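PDB 1T0F: transposon Tn7 transposition protein TnsA from Escherichia coli, which cuts the 5' DNA strand at the ends of transposon Tn7 as the restriction-enzyme-like endonuclease subunit of the TnsA-TnsB transposase. Local coordinates for residues 86-91 and 114-119; 129-134 and 161-166. All coordinates share one frame; numbering follows the deposited sequence.

Interaction 1 (86-91 and 114-119); sequences FPLLPS and MSTDFL. With MG (magnesium ion), chain E.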
loop_
_atom_site.group_PDB
_atom_site.type_symbol
_atom_site.label_atom_id
_atom_site.label_comp_id
_atom_site.label_asym_id
_atom_site.label_seq_id
_atom_site.Cartn_x
_atom_site.Cartn_y
_atom_site.Cartn_z
ATOM N N PHE A 86 0.792 -3.796 9.137
ATOM C CA PHE A 86 0.070 -4.202 10.336
ATOM C C PHE A 86 0.614 -5.532 10.872
ATOM O O PHE A 86 0.545 -6.563 10.200
ATOM C CB PHE A 86 -1.423 -4.331 10.022
ATOM C CG PHE A 86 -2.276 -4.531 11.237
ATOM C CD1 PHE A 86 -2.598 -3.455 12.055
ATOM C CD2 PHE A 86 -2.734 -5.796 11.581
ATOM C CE1 PHE A 86 -3.367 -3.637 13.203
ATOM C CE2 PHE A 86 -3.504 -5.991 12.729
ATOM C CZ PHE A 86 -3.820 -4.905 13.541
ATOM N N PRO A 87 1.143 -5.521 12.106
ATOM C CA PRO A 87 1.710 -6.719 12.737
ATOM C C PRO A 87 0.686 -7.760 13.171
ATOM O O PRO A 87 -0.387 -7.416 13.665
ATOM C CB PRO A 87 2.487 -6.134 13.915
ATOM C CG PRO A 87 1.557 -5.028 14.366
ATOM C CD PRO A 87 1.166 -4.373 13.040
ATOM N N LEU A 88 1.025 -9.036 12.986
ATOM C CA LEU A 88 0.153 -10.133 13.366
ATOM C C LEU A 88 0.667 -10.659 14.707
ATOM O O LEU A 88 1.866 -10.892 14.858
ATOM C CB LEU A 88 0.209 -11.245 12.311
ATOM C CG LEU A 88 0.162 -10.816 10.838
ATOM C CD1 LEU A 88 0.012 -12.052 9.956
ATOM C CD2 LEU A 88 -1.003 -9.867 10.605
ATOM N N LEU A 89 -0.237 -10.836 15.666
ATOM C CA LEU A 89 0.125 -11.310 17.007
ATOM C C LEU A 89 0.999 -12.560 16.967
ATOM O O LEU A 89 0.550 -13.626 16.542
ATOM C CB LEU A 89 -1.132 -11.619 17.821
ATOM C CG LEU A 89 -0.876 -11.939 19.298
ATOM C CD1 LEU A 89 -0.272 -10.710 19.966
ATOM C CD2 LEU A 89 -2.170 -12.336 19.993
ATOM N N PRO A 90 2.253 -12.449 17.435
ATOM C CA PRO A 90 3.203 -13.566 17.454
ATOM C C PRO A 90 2.677 -14.868 18.057
ATOM O O PRO A 90 2.902 -15.946 17.507
ATOM C CB PRO A 90 4.386 -12.994 18.233
ATOM C CG PRO A 90 4.364 -11.559 17.849
ATOM C CD PRO A 90 2.886 -11.224 17.953
ATOM N N SER A 91 1.975 -14.782 19.182
ATOM C CA SER A 91 1.449 -15.992 19.802
ATOM C C SER A 91 0.480 -16.704 18.862
ATOM O O SER A 91 0.414 -17.936 18.849
ATOM C CB SER A 91 0.769 -15.670 21.142
ATOM O OG SER A 91 -0.309 -14.761 20.993
ATOM N N MET A 114 5.386 -11.208 11.944
ATOM C CA MET A 114 4.844 -11.128 10.592
ATOM C C MET A 114 3.970 -9.880 10.482
ATOM O O MET A 114 3.460 -9.381 11.487
ATOM C CB MET A 114 4.008 -12.374 10.292
ATOM C CG MET A 114 4.807 -13.664 10.298
ATOM S SD MET A 114 3.827 -15.094 9.874
ATOM C CE MET A 114 3.665 -14.846 8.074
ATOM N N SER A 115 3.810 -9.368 9.266
ATOM C CA SER A 115 2.975 -8.186 9.064
ATOM C C SER A 115 2.211 -8.270 7.744
ATOM O O SER A 115 2.659 -8.907 6.788
ATOM C CB SER A 115 3.825 -6.907 9.106
ATOM O OG SER A 115 4.771 -6.849 8.049
ATOM N N THR A 116 1.037 -7.649 7.721
ATOM C CA THR A 116 0.194 -7.614 6.532
ATOM C C THR A 116 0.344 -6.196 6.000
ATOM O O THR A 116 0.235 -5.228 6.753
ATOM C CB THR A 116 -1.272 -7.931 6.896
ATOM O OG1 THR A 116 -1.374 -9.318 7.235
ATOM C CG2 THR A 116 -2.203 -7.647 5.716
ATOM N N ASP A 117 0.598 -6.069 4.704
ATOM C CA ASP A 117 0.847 -4.763 4.135
ATOM C C ASP A 117 -0.185 -3.682 4.406
ATOM O O ASP A 117 0.200 -2.543 4.660
ATOM C CB ASP A 117 1.130 -4.897 2.643
ATOM C CG ASP A 117 2.335 -5.796 2.377
ATOM O OD1 ASP A 117 3.241 -5.835 3.240
ATOM O OD2 ASP A 117 2.383 -6.462 1.329
ATOM N N PHE A 118 -1.472 -4.027 4.361
ATOM C CA PHE A 118 -2.531 -3.044 4.628
ATOM C C PHE A 118 -3.742 -3.656 5.312
ATOM O O PHE A 118 -4.230 -4.711 4.902
ATOM C CB PHE A 118 -3.053 -2.402 3.330
ATOM C CG PHE A 118 -2.018 -1.670 2.529
ATOM C CD1 PHE A 118 -1.680 -0.352 2.830
ATOM C CD2 PHE A 118 -1.413 -2.285 1.433
ATOM C CE1 PHE A 118 -0.755 0.347 2.045
ATOM C CE2 PHE A 118 -0.489 -1.600 0.642
ATOM C CZ PHE A 118 -0.158 -0.279 0.945
ATOM N N LEU A 119 -4.230 -2.995 6.355
ATOM C CA LEU A 119 -5.453 -3.423 7.028
ATOM C C LEU A 119 -6.337 -2.210 6.757
ATOM O O LEU A 119 -6.013 -1.095 7.165
ATOM C CB LEU A 119 -5.254 -3.619 8.534
ATOM C CG LEU A 119 -6.568 -3.909 9.271
ATOM C CD1 LEU A 119 -7.212 -5.177 8.732
ATOM C CD2 LEU A 119 -6.301 -4.056 10.769
HETATM MG MG MG E . 4.363 -7.680 0.734
HETATM O O HOH W 1 3.812 -12.483 13.935
HETATM O O HOH W 2 5.744 -5.633 0.081
HETATM O O HOH W 3 6.432 -8.899 0.327
#

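Interaction 2 (129-134 and 161-166); sequences QFAIQV and IPWFIF. With MG (magnesium ion), chain E.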
loop_
_atom_site.group_PDB
_atom_site.type_symbol
_atom_site.label_atom_id
_atom_site.label_comp_id
_atom_site.label_asym_id
_atom_site.label_seq_id
_atom_site.Cartn_x
_atom_site.Cartn_y
_atom_site.Cartn_z
ATOM N N GLN A 129 -14.127 -4.135 6.491
ATOM C CA GLN A 129 -12.730 -4.285 6.856
ATOM C C GLN A 129 -12.131 -5.411 6.030
ATOM O O GLN A 129 -12.762 -6.447 5.829
ATOM C CB GLN A 129 -12.602 -4.617 8.343
ATOM C CG GLN A 129 -11.234 -4.316 8.934
ATOM C CD GLN A 129 -11.212 -4.459 10.449
ATOM O OE1 GLN A 129 -10.439 -3.791 11.137
ATOM N NE2 GLN A 129 -12.057 -5.339 10.972
ATOM N N PHE A 130 -10.927 -5.199 5.521
ATOM C CA PHE A 130 -10.267 -6.249 4.761
ATOM C C PHE A 130 -8.775 -6.036 4.841
ATOM O O PHE A 130 -8.316 -4.932 5.119
ATOM C CB PHE A 130 -10.753 -6.294 3.300
ATOM C CG PHE A 130 -10.459 -5.054 2.502
ATOM C CD1 PHE A 130 -9.205 -4.858 1.923
ATOM C CD2 PHE A 130 -11.449 -4.093 2.297
ATOM C CE1 PHE A 130 -8.936 -3.731 1.150
ATOM C CE2 PHE A 130 -11.193 -2.959 1.524
ATOM C CZ PHE A 130 -9.931 -2.778 0.950
ATOM N N ALA A 131 -8.023 -7.110 4.636
ATOM C CA ALA A 131 -6.574 -7.028 4.698
ATOM C C ALA A 131 -5.970 -7.371 3.348
ATOM O O ALA A 131 -6.539 -8.148 2.583
ATOM C CB ALA A 131 -6.042 -7.988 5.784
ATOM N N ILE A 132 -4.814 -6.782 3.061
ATOM C CA ILE A 132 -4.127 -7.016 1.799
ATOM C C ILE A 132 -2.634 -7.271 1.973
ATOM O O ILE A 132 -1.959 -6.571 2.732
ATOM C CB ILE A 132 -4.253 -5.789 0.846
ATOM C CG1 ILE A 132 -5.705 -5.601 0.396
ATOM C CG2 ILE A 132 -3.337 -5.970 -0.375
ATOM C CD1 ILE A 132 -5.876 -4.501 -0.637
ATOM N N GLN A 133 -2.131 -8.294 1.283
ATOM C CA GLN A 133 -0.699 -8.566 1.259
ATOM C C GLN A 133 -0.332 -8.312 -0.212
ATOM O O GLN A 133 -0.998 -8.810 -1.125
ATOM C CB GLN A 133 -0.371 -10.020 1.636
ATOM C CG GLN A 133 1.119 -10.363 1.457
ATOM C CD GLN A 133 2.044 -9.609 2.408
ATOM O OE1 GLN A 133 3.223 -9.394 2.106
ATOM N NE2 GLN A 133 1.523 -9.223 3.564
ATOM N N VAL A 134 0.709 -7.520 -0.423
ATOM C CA VAL A 134 1.189 -7.152 -1.748
ATOM C C VAL A 134 2.402 -8.015 -2.133
ATOM O O VAL A 134 3.338 -8.146 -1.355
ATOM C CB VAL A 134 1.577 -5.665 -1.727
ATOM C CG1 VAL A 134 2.231 -5.276 -2.990
ATOM C CG2 VAL A 134 0.334 -4.818 -1.471
ATOM N N ILE A 161 -11.728 -11.976 9.000
ATOM C CA ILE A 161 -11.549 -10.755 8.229
ATOM C C ILE A 161 -11.054 -11.137 6.833
ATOM O O ILE A 161 -10.053 -11.838 6.696
ATOM C CB ILE A 161 -10.519 -9.822 8.899
ATOM C CG1 ILE A 161 -11.090 -9.300 10.228
ATOM C CG2 ILE A 161 -10.159 -8.670 7.962
ATOM C CD1 ILE A 161 -10.119 -8.461 11.026
ATOM N N PRO A 162 -11.754 -10.680 5.780
ATOM C CA PRO A 162 -11.355 -10.996 4.403
ATOM C C PRO A 162 -9.913 -10.583 4.129
ATOM O O PRO A 162 -9.488 -9.485 4.496
ATOM C CB PRO A 162 -12.345 -10.195 3.554
ATOM C CG PRO A 162 -13.560 -10.107 4.437
ATOM C CD PRO A 162 -12.952 -9.821 5.796
ATOM N N TRP A 163 -9.169 -11.463 3.472
ATOM C CA TRP A 163 -7.767 -11.203 3.153
ATOM C C TRP A 163 -7.533 -11.529 1.689
ATOM O O TRP A 163 -8.021 -12.552 1.196
ATOM C CB TRP A 163 -6.870 -12.089 4.023
ATOM C CG TRP A 163 -5.415 -12.018 3.693
ATOM C CD1 TRP A 163 -4.525 -11.067 4.094
ATOM C CD2 TRP A 163 -4.667 -12.974 2.933
ATOM N NE1 TRP A 163 -3.262 -11.375 3.637
ATOM C CE2 TRP A 163 -3.325 -12.542 2.920
ATOM C CE3 TRP A 163 -5.005 -14.156 2.260
ATOM C CZ2 TRP A 163 -2.317 -13.253 2.262
ATOM C CZ3 TRP A 163 -4.000 -14.863 1.603
ATOM C CH2 TRP A 163 -2.675 -14.408 1.612
ATOM N N PHE A 164 -6.783 -10.664 1.005
ATOM C CA PHE A 164 -6.481 -10.832 -0.411
ATOM C C PHE A 164 -5.031 -10.521 -0.718
ATOM O O PHE A 164 -4.355 -9.802 0.025
ATOM C CB PHE A 164 -7.326 -9.871 -1.256
ATOM C CG PHE A 164 -8.791 -9.978 -1.008
ATOM C CD1 PHE A 164 -9.555 -10.921 -1.683
ATOM C CD2 PHE A 164 -9.407 -9.153 -0.069
ATOM C CE1 PHE A 164 -10.916 -11.048 -1.426
ATOM C CE2 PHE A 164 -10.768 -9.270 0.200
ATOM C CZ PHE A 164 -11.525 -10.218 -0.478
ATOM N N ILE A 165 -4.568 -11.043 -1.844
ATOM C CA ILE A 165 -3.226 -10.774 -2.314
ATOM C C ILE A 165 -3.356 -9.845 -3.524
ATOM O O ILE A 165 -4.233 -10.029 -4.356
ATOM C CB ILE A 165 -2.519 -12.064 -2.759
ATOM C CG1 ILE A 165 -2.281 -12.964 -1.546
ATOM C CG2 ILE A 165 -1.212 -11.720 -3.463
ATOM C CD1 ILE A 165 -1.888 -14.375 -1.926
ATOM N N PHE A 166 -2.498 -8.839 -3.593
ATOM C CA PHE A 166 -2.483 -7.894 -4.708
ATOM C C PHE A 166 -1.102 -7.930 -5.341
ATOM O O PHE A 166 -0.099 -7.856 -4.634
ATOM C CB PHE A 166 -2.741 -6.462 -4.218
ATOM C CG PHE A 166 -4.137 -5.972 -4.461
ATOM C CD1 PHE A 166 -5.173 -6.315 -3.593
ATOM C CD2 PHE A 166 -4.419 -5.171 -5.563
ATOM C CE1 PHE A 166 -6.482 -5.862 -3.823
ATOM C CE2 PHE A 166 -5.711 -4.716 -5.807
ATOM C CZ PHE A 166 -6.749 -5.062 -4.933
HETATM MG MG MG E . 4.363 -7.680 0.734
HETATM O O HOH W 2 5.744 -5.633 0.081
HETATM O O HOH W 3 6.432 -8.899 0.327
#

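Interaction 1 (86-91 and 114-119)
Three backbone hydrogen bonds tie residues 86-91 to residues 114-119 as antiparallel neighbours. Phe-86 and Thr-116 form a hydrogen-bonded pair, each N donating to the other's carbonyl oxygen. The bond from Phe-86 N reaches Thr-116 O at 2.8 Å in the carbonyl plane, whereas Thr-116 N sits above the carbonyl plane of Phe-86. Pro-87 and Ser-115 follow as a non-hydrogen-bonded pair, CA to CA 4.2 Å, a site that asks no N-H of the proline. Leu-88 N then donates to Met-114 O (2.9 Å, 167° at the hydrogen), and one water prolongs the ladder by donating to Leu-88 O and accepting from Met-114 N.

These segments come from the strands 79-87 and 115-122 of the PDDEXK nuclease sheet, 79-87 being an outermost strand within the chain. At Asp-117 and Phe-118, which both face Ile-132, the second strand is broken by a classic beta bulge. Asp-117, an active-site residue, binds magnesium through OD2 (2.4 Å); Gln-133 and Val-134 complete the protein ligands.

Side-chain packing gathers on the face of Phe-86 and Thr-116. Leu-119 lies alongside Phe-86, pointing the same way, and sets CD2 over the ring centre in a CH-pi contact, 3.7 Å from the centroid and 6° off the normal. The ring is brought there with CG anti to the backbone N (chi1 -171°). Leu-88 spreads its two methyls: CD1 meets Met-114 CB at 4.0 Å, while CD2 rests against the hydroxyl of Thr-116 (OG1, 3.4 Å), Leu-88 and Thr-116 crossing at about a right angle. That buried hydroxyl finds its polar partners in helix 143-159, at Glu-152 and Trp-156, whose side chain also packs on Leu-88 and Leu-119.

Interaction 2 (129-134 and 161-166)
Ile-132 and Phe-166 form the apolar centre, on one face of two parallel strands. Ile-132 has CG1 anti to its carbonyl carbon, and the extended chain beyond it (chi2 -175°) carries CD1 obliquely to Phe-166 CE1 at 3.5 Å; CG2 lies against CD1 of the same ring. Farther along this face, Phe-130 CB meets the edge of the Phe-164 ring at CE2. On the reverse face Ala-131 CB touches the indole edge of Trp-163 in plane, 3.8 Å from CD1, and Gln-133 CB lies 3.8 Å from Trp-163 NE1. An alanine in place of Trp-163 removes the indole that meets Ala-131, Gln-133 and Trp-156, and would probably loosen the packing of helix 143-159 on this face.

Between the faces runs the parallel ladder, in which Ala-131 and Gln-133 use both N and O. Ala-131 N donates to Pro-162 O (2.8 Å), nearly along the C=O axis, and Phe-164 N returns a bond to Ala-131 O; Gln-133 N to Phe-164 O and Phe-166 N to Gln-133 O repeat the pattern. Helix 143-159 links the strands as a beta-alpha-beta unit.

At the polar edge, Gln-133 bends at chi2 (66°) and places OE1 on magnesium at 2.5 Å, beside Val-134 O at 2.4 Å. Its NE2 donates to Glu-152 OE2, so that metal at one end and carboxylate at the other hold the amide in its rotation. This strand gives the ion two neutral oxygens, so the charge among its protein ligands probably comes from the carboxylate of Asp-117 alone.

How the interactions relate
Interaction 1 closes in the chain before interaction 2 opens, and their centres lie 11 Å apart in one mixed four-stranded sheet. The strand order 79-87, 115-122, 129-134, 163-166 puts each contact at one flank, and the neighbouring middle strands join them: Ile-132 N probably bonds to Phe-118 O (2.8 Å), and Asp-117 OD2 lies 2.6 Å from Val-134 N, another probable hydrogen bond. Helix 143-159 packs against both, and a single residue of it, Glu-152, serves the two contacts. Magnesium and both of its bound waters are shared, so this magnesium site is assembled where the two central strands meet.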